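Local coordinates for protein putative oxidoreductase (Jannaschia sp., PDB 3C24) that probably catalyses a redox reaction with a nicotinamide adenine dinucleotide cofactor bound by its Rossmann-type domain, at residues 12-17 against 68-73. Residues are numbered along the deposited sequence; the frame is centred on the assembly and turned at random. Where two conformers were deposited one is given.
Sequences KTVAIL and ADVVVL
Thr13 O is gripped by two backbone amides of segment 68-73: Asp69 N at 2.9 Å, tilted from the carbonyl plane, and Val70 N at 3.2 Å, more nearly in line with the C=O. Asp69 then reaches back to the same residue, its OD2 taking Thr13 N at 2.9 Å in an almost straight bond (176°) on the anti side of the carboxylate, the N-H coming from 29° out of its plane. CG stands beside Asp69's own backbone N (chi1 -63°), which turns the carboxylate toward the start of strand 13-17; there OD2 fills the acceptor place ahead of the ladder. An alanine here would probably leave Thr13 N without this acceptor and the start of strand 13-17 with only the two bonds to Thr13 O here. Lys12 lays CB and CD near OD2, while in the conformer given NZ bonds Gly10 O. Beyond this clasp, Ala15 N to Val70 O, Val72 N to Ala15 O and Leu17 N to Val72 O continue the parallel ladder. On one face Val14 CG1 meets Val72 CG2 at 3.9 Å, and Ile16 CG1 lies beside Val72 CB, under helices 22-33 and 160-172. On the other, Leu17 CD1 meets Val71 CG1 at 3.5 Å and CD2 meets Leu73 CD2 at 3.4 Å, both tight. Strands 37-41, 13-17 and 70-73 run parallel at one end of the sheet, the 2-1-3 order of a Rossmann fold.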
loop_
_atom_site.group_PDB
_atom_site.type_symbol
_atom_site.label_atom_id
_atom_site.label_comp_id
_atom_site.label_asym_id
_atom_site.label_seq_id
_atom_site.Cartn_x
_atom_site.Cartn_y
_atom_site.Cartn_z
ATOM N N LYS A 12 11.005 -14.163 -33.596
ATOM C CA LYS A 12 10.894 -15.558 -33.245
ATOM C C LYS A 12 9.468 -16.021 -33.424
ATOM O O LYS A 12 8.553 -15.223 -33.405
ATOM C CB LYS A 12 11.275 -15.727 -31.778
ATOM C CG LYS A 12 12.677 -15.277 -31.448
ATOM C CD LYS A 12 13.714 -16.296 -31.884
ATOM C CE LYS A 12 15.117 -15.799 -31.591
ATOM N NZ LYS A 12 15.559 -14.646 -32.458
ATOM N N THR A 13 9.312 -17.306 -33.616
ATOM C CA THR A 13 7.983 -17.884 -33.674
ATOM C C THR A 13 7.602 -18.262 -32.240
ATOM O O THR A 13 8.245 -19.072 -31.611
ATOM C CB THR A 13 7.889 -19.046 -34.638
ATOM O OG1 THR A 13 8.131 -18.532 -35.962
ATOM C CG2 THR A 13 6.498 -19.646 -34.584
ATOM N N VAL A 14 6.518 -17.657 -31.744
ATOM C CA VAL A 14 6.124 -17.821 -30.357
ATOM C C VAL A 14 4.750 -18.424 -30.309
ATOM O O VAL A 14 3.782 -17.800 -30.783
ATOM C CB VAL A 14 6.103 -16.467 -29.643
ATOM C CG1 VAL A 14 5.714 -16.583 -28.147
ATOM C CG2 VAL A 14 7.474 -15.718 -29.743
ATOM N N ALA A 15 4.683 -19.643 -29.765
ATOM C CA ALA A 15 3.426 -20.348 -29.550
ATOM C C ALA A 15 2.984 -20.076 -28.130
ATOM O O ALA A 15 3.775 -20.123 -27.166
ATOM C CB ALA A 15 3.593 -21.845 -29.792
ATOM N N ILE A 16 1.725 -19.709 -27.987
ATOM C CA ILE A 16 1.152 -19.479 -26.671
ATOM C C ILE A 16 0.037 -20.488 -26.434
ATOM O O ILE A 16 -0.953 -20.512 -27.142
ATOM C CB ILE A 16 0.598 -18.062 -26.544
ATOM C CG1 ILE A 16 1.695 -17.021 -26.813
ATOM C CG2 ILE A 16 -0.003 -17.822 -25.161
ATOM C CD1 ILE A 16 1.212 -15.639 -26.980
ATOM N N LEU A 17 0.235 -21.298 -25.403
ATOM C CA LEU A 17 -0.740 -22.296 -24.967
ATOM C C LEU A 17 -1.777 -21.610 -24.062
ATOM O O LEU A 17 -1.425 -20.856 -23.112
ATOM C CB LEU A 17 -0.036 -23.468 -24.248
ATOM C CG LEU A 17 0.668 -24.547 -25.089
ATOM C CD1 LEU A 17 1.455 -23.986 -26.212
ATOM C CD2 LEU A 17 1.513 -25.448 -24.132
ATOM N N ALA A 68 7.852 -23.696 -33.677
ATOM C CA ALA A 68 7.989 -22.863 -32.462
ATOM C C ALA A 68 9.383 -22.761 -31.903
ATOM O O ALA A 68 9.987 -23.767 -31.521
ATOM C CB ALA A 68 7.029 -23.379 -31.350
ATOM N N ASP A 69 9.841 -21.524 -31.769
ATOM C CA ASP A 69 11.108 -21.216 -31.136
ATOM C C ASP A 69 10.898 -21.125 -29.612
ATOM O O ASP A 69 11.753 -21.465 -28.782
ATOM C CB ASP A 69 11.666 -19.897 -31.636
ATOM C CG ASP A 69 11.972 -19.925 -33.116
ATOM O OD1 ASP A 69 12.533 -20.944 -33.558
ATOM O OD2 ASP A 69 11.663 -18.945 -33.830
ATOM N N VAL A 70 9.716 -20.639 -29.272
ATOM C CA VAL A 70 9.328 -20.370 -27.892
ATOM C C VAL A 70 7.921 -20.894 -27.709
ATOM O O VAL A 70 7.069 -20.723 -28.575
ATOM C CB VAL A 70 9.354 -18.844 -27.591
ATOM C CG1 VAL A 70 9.021 -18.551 -26.119
ATOM C CG2 VAL A 70 10.702 -18.245 -27.948
ATOM N N VAL A 71 7.701 -21.565 -26.587
ATOM C CA VAL A 71 6.374 -22.071 -26.182
ATOM C C VAL A 71 6.078 -21.533 -24.786
ATOM O O VAL A 71 6.712 -21.880 -23.793
ATOM C CB VAL A 71 6.305 -23.594 -26.187
ATOM C CG1 VAL A 71 4.921 -24.069 -25.761
ATOM C CG2 VAL A 71 6.666 -24.112 -27.565
ATOM N N VAL A 72 5.050 -20.694 -24.734
ATOM C CA VAL A 72 4.623 -20.001 -23.541
ATOM C C VAL A 72 3.463 -20.721 -22.909
ATOM O O VAL A 72 2.410 -20.940 -23.533
ATOM C CB VAL A 72 4.205 -18.525 -23.829
ATOM C CG1 VAL A 72 3.743 -17.891 -22.497
ATOM C CG2 VAL A 72 5.325 -17.731 -24.464
ATOM N N LEU A 73 3.633 -21.077 -21.649
ATOM C CA LEU A 73 2.606 -21.797 -20.912
ATOM C C LEU A 73 1.684 -20.856 -20.138
ATOM O O LEU A 73 1.865 -20.642 -18.946
ATOM C CB LEU A 73 3.247 -22.824 -19.941
ATOM C CG LEU A 73 4.309 -23.752 -20.569
ATOM C CD1 LEU A 73 4.703 -24.815 -19.559
ATOM C CD2 LEU A 73 3.818 -24.434 -21.813
#